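Local atomic coordinates of DNA endonuclease I-CvuI (Chlorella vulgaris, PDB entry 5A72), a protein that probably acts as a homing endonuclease of the LAGLIDADG family, recognising and cutting a DNA target so that its intron can spread. Residues Gly17-Asp22 against Val43-Phe48; Phe12-Gly17 against Leu58-Ile63. All coordinates share one frame; numbering follows the deposited sequence.

How the contacts relate
Followed from its N terminus, the chain uses one helix for both internal packing and the calcium-binding site on DNA. Helix 6-22 first supplies Phe12-Gly17 to contact 2 and then Gly17-Asp22 to contact 1, Gly17 being shared. The chain turns into strands 23-31 and 39-50, and Val43-Phe48 comes back to the helix, closing the inner loop. It goes on into helix 54-64, whose Leu58-Ile63 returns to the earlier turns of helix 6-22 and closes a wider loop that encloses the first. The two contacts adjoin where Ile60 packs against Phe18 and Val47. Together they tie the helix to the DNA-bearing sheet and to a flanking helix.

Contact 1. Residues Gly17-Asp22 against Val43-Phe48. With CA (calcium ion), chain F; CA (calcium ion), chain E; nucleotides of chain D.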
loop_
_atom_site.group_PDB
_atom_site.type_symbol
_atom_site.label_atom_id
_atom_site.label_comp_id
_atom_site.label_asym_id
_atom_site.label_seq_id
_atom_site.Cartn_x
_atom_site.Cartn_y
_atom_site.Cartn_z
ATOM N N GLY B 17 3.517 3.001 6.451
ATOM C CA GLY B 17 3.459 1.765 5.692
ATOM C C GLY B 17 2.399 1.870 4.618
ATOM O O GLY B 17 2.611 1.497 3.464
ATOM N N PHE B 18 1.258 2.426 4.994
ATOM C CA PHE B 18 0.154 2.557 4.068
ATOM C C PHE B 18 0.481 3.535 2.951
ATOM O O PHE B 18 0.187 3.265 1.792
ATOM C CB PHE B 18 -1.109 2.991 4.799
ATOM C CG PHE B 18 -2.363 2.659 4.061
ATOM C CD1 PHE B 18 -2.936 1.395 4.179
ATOM C CD2 PHE B 18 -2.967 3.594 3.236
ATOM C CE1 PHE B 18 -4.106 1.072 3.494
ATOM C CE2 PHE B 18 -4.132 3.279 2.544
ATOM C CZ PHE B 18 -4.707 2.018 2.675
ATOM N N VAL B 19 1.094 4.666 3.285
ATOM C CA VAL B 19 1.477 5.623 2.248
ATOM C C VAL B 19 2.609 5.064 1.369
ATOM O O VAL B 19 2.548 5.174 0.138
ATOM C CB VAL B 19 1.902 6.979 2.842
ATOM C CG1 VAL B 19 2.277 7.940 1.730
ATOM C CG2 VAL B 19 0.772 7.564 3.671
ATOM N N ASP B 20 3.619 4.448 1.981
ATOM C CA ASP B 20 4.682 3.805 1.209
ATOM C C ASP B 20 4.116 2.891 0.117
ATOM O O ASP B 20 4.719 2.729 -0.938
ATOM C CB ASP B 20 5.612 2.994 2.118
ATOM C CG ASP B 20 6.833 3.785 2.573
ATOM O OD1 ASP B 20 7.160 4.807 1.932
ATOM O OD2 ASP B 20 7.472 3.375 3.573
ATOM N N ALA B 21 2.948 2.308 0.360
ATOM C CA ALA B 21 2.381 1.376 -0.595
ATOM C C ALA B 21 1.298 2.006 -1.481
ATOM O O ALA B 21 1.429 2.040 -2.702
ATOM C CB ALA B 21 1.832 0.169 0.141
ATOM N N ASP B 22 0.235 2.506 -0.854
ATOM C CA ASP B 22 -0.961 2.963 -1.568
ATOM C C ASP B 22 -1.070 4.468 -1.625
ATOM O O ASP B 22 -2.167 5.008 -1.806
ATOM C CB ASP B 22 -2.229 2.412 -0.908
ATOM C CG ASP B 22 -2.755 1.172 -1.597
ATOM O OD1 ASP B 22 -2.026 0.599 -2.439
ATOM O OD2 ASP B 22 -3.897 0.766 -1.281
ATOM N N VAL B 43 2.290 21.035 -3.715
ATOM C CA VAL B 43 2.838 19.877 -3.018
ATOM C C VAL B 43 1.721 19.125 -2.314
ATOM O O VAL B 43 0.802 19.726 -1.755
ATOM C CB VAL B 43 3.909 20.273 -1.993
ATOM C CG1 VAL B 43 5.185 20.720 -2.696
ATOM C CG2 VAL B 43 3.387 21.361 -1.056
ATOM N N SER B 44 1.791 17.804 -2.329
ATOM C CA SER B 44 0.696 17.027 -1.771
ATOM C C SER B 44 1.096 15.643 -1.306
ATOM O O SER B 44 2.039 15.037 -1.813
ATOM C CB SER B 44 -0.429 16.902 -2.798
ATOM O OG SER B 44 0.089 16.498 -4.052
ATOM N N LEU B 45 0.361 15.166 -0.317
ATOM C CA LEU B 45 0.358 13.764 0.045
ATOM C C LEU B 45 -1.028 13.224 -0.228
ATOM O O LEU B 45 -2.025 13.852 0.123
ATOM C CB LEU B 45 0.739 13.573 1.505
ATOM C CG LEU B 45 0.590 12.153 2.016
ATOM C CD1 LEU B 45 1.753 11.854 2.926
ATOM C CD2 LEU B 45 -0.704 12.020 2.777
ATOM N N THR B 46 -1.099 12.062 -0.855
ATOM C CA THR B 46 -2.392 11.502 -1.215
ATOM C C THR B 46 -2.454 9.989 -0.994
ATOM O O THR B 46 -1.494 9.272 -1.250
ATOM C CB THR B 46 -2.733 11.826 -2.681
ATOM O OG1 THR B 46 -2.684 13.256 -2.888
ATOM C CG2 THR B 46 -4.108 11.289 -3.036
ATOM N N VAL B 47 -3.590 9.520 -0.492
ATOM C CA VAL B 47 -3.832 8.097 -0.273
ATOM C C VAL B 47 -5.056 7.644 -1.054
ATOM O O VAL B 47 -6.092 8.269 -1.000
ATOM C CB VAL B 47 -4.045 7.796 1.203
ATOM C CG1 VAL B 47 -4.433 6.368 1.377
ATOM C CG2 VAL B 47 -2.779 8.101 1.980
ATOM N N PHE B 48 -4.934 6.557 -1.789
ATOM C CA PHE B 48 -6.020 6.108 -2.640
ATOM C C PHE B 48 -6.607 4.842 -2.070
ATOM O O PHE B 48 -5.908 4.075 -1.416
ATOM C CB PHE B 48 -5.523 5.881 -4.061
ATOM C CG PHE B 48 -4.695 7.013 -4.579
ATOM C CD1 PHE B 48 -3.325 7.047 -4.351
ATOM C CD2 PHE B 48 -5.287 8.059 -5.267
ATOM C CE1 PHE B 48 -2.552 8.103 -4.809
ATOM C CE2 PHE B 48 -4.528 9.110 -5.740
ATOM C CZ PHE B 48 -3.153 9.136 -5.509
HETATM CA CA CA F . -4.250 -1.526 -2.277
HETATM CA CA CA E . 1.975 0.598 -4.506
ATOM P P DG D 15 -1.011 1.925 -5.961
ATOM O OP1 DG D 15 -0.837 2.082 -7.426
ATOM O OP2 DG D 15 -0.147 0.923 -5.306
ATOM O "O5'" DG D 15 -0.886 3.277 -5.065
ATOM C "C5'" DG D 15 -1.060 4.634 -5.614
ATOM C "C4'" DG D 15 -0.166 4.894 -6.815
ATOM O "O4'" DG D 15 -0.973 4.920 -8.015
ATOM C "C3'" DG D 15 0.585 6.209 -6.823
ATOM O "O3'" DG D 15 1.777 6.037 -7.608
ATOM C "C2'" DG D 15 -0.424 7.144 -7.496
ATOM C "C1'" DG D 15 -1.017 6.227 -8.557
ATOM N N9 DG D 15 -2.414 6.487 -8.901
ATOM C C8 DG D 15 -3.477 6.565 -8.036
ATOM N N7 DG D 15 -4.623 6.745 -8.634
ATOM C C5 DG D 15 -4.303 6.761 -9.990
ATOM C C6 DG D 15 -5.138 6.927 -11.135
ATOM O O6 DG D 15 -6.375 7.088 -11.182
ATOM N N1 DG D 15 -4.404 6.876 -12.317
ATOM C C2 DG D 15 -3.046 6.694 -12.388
ATOM N N2 DG D 15 -2.518 6.669 -13.620
ATOM N N3 DG D 15 -2.257 6.539 -11.330
ATOM C C4 DG D 15 -2.951 6.583 -10.170
ATOM P P DC D 14 -7.359 -0.161 -3.743
ATOM O OP1 DC D 14 -6.276 -0.598 -2.836
ATOM O OP2 DC D 14 -8.766 -0.186 -3.274
ATOM O "O5'" DC D 14 -7.028 1.329 -4.270
ATOM C "C5'" DC D 14 -5.694 1.864 -4.176
ATOM C "C4'" DC D 14 -4.869 1.507 -5.398
ATOM O "O4'" DC D 14 -5.633 1.716 -6.612
ATOM C "C3'" DC D 14 -3.572 2.318 -5.581
ATOM O "O3'" DC D 14 -2.511 1.419 -5.728
ATOM C "C2'" DC D 14 -3.820 3.116 -6.874
ATOM C "C1'" DC D 14 -4.735 2.165 -7.598
ATOM N N1 DC D 14 -5.505 2.712 -8.774
ATOM C C2 DC D 14 -4.831 3.032 -9.955
ATOM O O2 DC D 14 -3.588 2.930 -9.992
ATOM N N3 DC D 14 -5.553 3.460 -11.026
ATOM C C4 DC D 14 -6.881 3.548 -10.949
ATOM N N4 DC D 14 -7.544 3.959 -12.033
ATOM C C5 DC D 14 -7.587 3.218 -9.760
ATOM C C6 DC D 14 -6.869 2.795 -8.712
HETATM O O HOH W 1 4.071 1.302 -3.428
HETATM O O HOH W 2 2.366 3.241 -5.519
HETATM O O HOH W 3 -5.335 -1.991 -0.236
HETATM O O HOH W 4 -4.869 -4.074 -2.544
#
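Phe18, Val19 and Asp22 lie on the LAGLIDADG helix and meet Leu45, Val47 and Phe48 on strand 39-50 of the antiparallel sheet, so the family's signature motif is pinned to the surface that carries the DNA. The apolar part forms a row. Phe18 offers its ring edge to Val47, CE2 lying 3.3 Å from Val47 CG1, near the ring plane. The other branch of Val47, CG2, meets Val19 CG2, the two side chains set roughly perpendicular, while Val19 CG1 reaches Leu45 CD1 at 4.1 Å.

The polar link is a single, almost straight backbone bond. Phe48 N donates to Asp22 O over 3.2 Å with an N-H...O angle of 176°, and the donor lies nearly in line with the carbonyl bond.

With CG placed beside its backbone N (chi1 -48°), Phe48 turns one ring face to the C8 edge of the DG15 base of chain D; the base plane is steeply inclined to the ring, and C8 stands 3.4 Å above the ring plane, over its centre. Replacing Phe48 with an alanine would probably leave the C8 edge of this base without the ring face it rests on and open a gap between strand and DNA.

The third kind of interaction is metal binding. Ala21 O and DG15 OP2 of chain D bind the calcium ion of chain E, and Asp22 OD2 that of chain F; the second subunit contributes its Asp22 to the former and its Ala21 to the latter, joining the paired motifs at the shared metal site, which, as in other LAGLIDADG enzymes, is probably where the strands are cut. Asp22 OD2 lies 2.5 Å and DC14 OP1 of chain D 2.3 Å from the calcium ion of chain F.

Contact 2. Residues Phe12-Gly17 against Leu58-Ile63; sequences FAWLAG and LDIQKI
The LAGLIDADG motif begins within this contact: Leu15, its first residue, packs on Ile60 of helix 54-64, with Phe12 and Trp14 also meeting that helix, at Ile63 and Ile60. It is a worked case of helix-on-helix packing carried wholly by apolar side chains. The segments run in broadly opposed directions, at 133° between their N-to-C senses, and their axes come no closer than 11.3 Å, so that side chains must bridge the space between the backbones.

Leu15 does most of the bridging. Its CG stands anti to the backbone N (chi1 -170°), which sends the forked end out to the partner helix. There CD1 lies against the fork of Ile60, 3.8 Å from Ile60 CG1 and also touching CG2 and CD1, while CD2 rests on CG2 alone and reaches on to Ile63 CG2.

Trp14 adds a looser touch from its ring edge, CZ3 lying 4.2 Å from Ile60 CG1. The indole nitrogen is engaged differently: Trp14 NE1 is hydrogen-bonded to Asp20 OD2 of the second subunit, so the residue links the monomer's packing to the dimer interface. Leu15 also touches Leu94 of helix 84-94, and Ile60 touches Phe79 of strand 76-82.

Toward the N-terminal end of Phe12-Gly17, where it meets the C-terminal end of Leu58-Ile63, Phe12 and Ile63 lie alongside one another, pointing opposite ways. Ile63 CG2, the branch held anti to its backbone N, meets the ring obliquely, 3.9 Å from Phe12 CE1.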
loop_
_atom_site.group_PDB
_atom_site.type_symbol
_atom_site.label_atom_id
_atom_site.label_comp_id
_atom_site.label_asym_id
_atom_site.label_seq_id
_atom_site.Cartn_x
_atom_site.Cartn_y
_atom_site.Cartn_z
ATOM N N PHE B 12 1.429 6.440 13.289
ATOM C CA PHE B 12 2.204 7.075 12.219
ATOM C C PHE B 12 2.990 6.042 11.440
ATOM O O PHE B 12 3.095 6.118 10.212
ATOM C CB PHE B 12 3.155 8.140 12.774
ATOM C CG PHE B 12 2.458 9.345 13.335
ATOM C CD1 PHE B 12 1.227 9.744 12.837
ATOM C CD2 PHE B 12 3.029 10.073 14.367
ATOM C CE1 PHE B 12 0.573 10.841 13.354
ATOM C CE2 PHE B 12 2.381 11.171 14.892
ATOM C CZ PHE B 12 1.146 11.553 14.383
ATOM N N ALA B 13 3.541 5.074 12.170
ATOM C CA ALA B 13 4.293 3.991 11.548
ATOM C C ALA B 13 3.375 3.200 10.626
ATOM O O ALA B 13 3.747 2.891 9.496
ATOM C CB ALA B 13 4.913 3.087 12.600
ATOM N N TRP B 14 2.171 2.897 11.100
ATOM C CA TRP B 14 1.208 2.182 10.283
ATOM C C TRP B 14 0.905 2.984 9.042
ATOM O O TRP B 14 0.959 2.467 7.930
ATOM C CB TRP B 14 -0.092 1.908 11.047
ATOM C CG TRP B 14 -1.135 1.257 10.167
ATOM C CD1 TRP B 14 -1.323 -0.083 9.963
ATOM C CD2 TRP B 14 -2.108 1.924 9.358
ATOM N NE1 TRP B 14 -2.353 -0.284 9.080
ATOM C CE2 TRP B 14 -2.848 0.931 8.693
ATOM C CE3 TRP B 14 -2.421 3.266 9.130
ATOM C CZ2 TRP B 14 -3.879 1.238 7.819
ATOM C CZ3 TRP B 14 -3.444 3.565 8.267
ATOM C CH2 TRP B 14 -4.165 2.553 7.621
ATOM N N LEU B 15 0.579 4.258 9.250
ATOM C CA LEU B 15 0.270 5.167 8.155
ATOM C C LEU B 15 1.437 5.255 7.147
ATOM O O LEU B 15 1.230 5.155 5.931
ATOM C CB LEU B 15 -0.085 6.544 8.715
ATOM C CG LEU B 15 -0.669 7.541 7.718
ATOM C CD1 LEU B 15 -1.632 6.860 6.767
ATOM C CD2 LEU B 15 -1.382 8.645 8.452
ATOM N N ALA B 16 2.657 5.413 7.652
ATOM C CA ALA B 16 3.833 5.389 6.790
ATOM C C ALA B 16 3.867 4.156 5.882
ATOM O O ALA B 16 4.213 4.256 4.697
ATOM C CB ALA B 16 5.102 5.446 7.625
ATOM N N GLY B 17 3.517 3.001 6.451
ATOM C CA GLY B 17 3.459 1.765 5.692
ATOM C C GLY B 17 2.399 1.870 4.618
ATOM O O GLY B 17 2.611 1.497 3.464
ATOM N N LEU B 58 -11.103 8.208 6.046
ATOM C CA LEU B 58 -11.585 9.106 7.083
ATOM C C LEU B 58 -10.799 8.888 8.364
ATOM O O LEU B 58 -10.593 9.811 9.151
ATOM C CB LEU B 58 -13.076 8.897 7.306
ATOM C CG LEU B 58 -13.840 9.320 6.043
ATOM C CD1 LEU B 58 -15.273 8.808 6.060
ATOM C CD2 LEU B 58 -13.784 10.849 5.841
ATOM N N ASP B 59 -10.319 7.668 8.550
ATOM C CA ASP B 59 -9.535 7.345 9.734
ATOM C C ASP B 59 -8.139 7.958 9.651
ATOM O O ASP B 59 -7.553 8.344 10.665
ATOM C CB ASP B 59 -9.449 5.831 9.920
ATOM C CG ASP B 59 -10.816 5.195 10.137
ATOM O OD1 ASP B 59 -11.790 5.940 10.403
ATOM O OD2 ASP B 59 -10.923 3.950 10.044
ATOM N N ILE B 60 -7.612 8.055 8.438
ATOM C CA ILE B 60 -6.311 8.680 8.232
ATOM C C ILE B 60 -6.396 10.175 8.545
ATOM O O ILE B 60 -5.592 10.705 9.299
ATOM C CB ILE B 60 -5.801 8.420 6.795
ATOM C CG1 ILE B 60 -5.406 6.938 6.676
ATOM C CG2 ILE B 60 -4.626 9.336 6.449
ATOM C CD1 ILE B 60 -5.170 6.443 5.286
ATOM N N GLN B 61 -7.405 10.835 7.996
ATOM C CA GLN B 61 -7.690 12.242 8.276
ATOM C C GLN B 61 -7.895 12.547 9.762
ATOM O O GLN B 61 -7.554 13.628 10.245
ATOM C CB GLN B 61 -8.925 12.661 7.498
ATOM C CG GLN B 61 -9.512 13.967 7.903
ATOM C CD GLN B 61 -10.785 14.233 7.144
ATOM O OE1 GLN B 61 -11.846 13.691 7.477
ATOM N NE2 GLN B 61 -10.687 15.044 6.092
ATOM N N LYS B 62 -8.462 11.591 10.485
ATOM C CA LYS B 62 -8.610 11.753 11.921
ATOM C C LYS B 62 -7.230 11.700 12.583
ATOM O O LYS B 62 -6.915 12.520 13.452
ATOM C CB LYS B 62 -9.536 10.678 12.491
ATOM C CG LYS B 62 -9.744 10.758 13.989
ATOM C CD LYS B 62 -10.735 11.848 14.365
ATOM C CE LYS B 62 -11.289 11.625 15.771
ATOM N NZ LYS B 62 -12.065 10.338 15.890
ATOM N N ILE B 63 -6.413 10.741 12.149
ATOM C CA ILE B 63 -5.055 10.570 12.655
ATOM C C ILE B 63 -4.199 11.816 12.444
ATOM O O ILE B 63 -3.429 12.210 13.317
ATOM C CB ILE B 63 -4.360 9.377 11.977
ATOM C CG1 ILE B 63 -4.957 8.062 12.457
ATOM C CG2 ILE B 63 -2.883 9.358 12.283
ATOM C CD1 ILE B 63 -4.439 6.883 11.701
#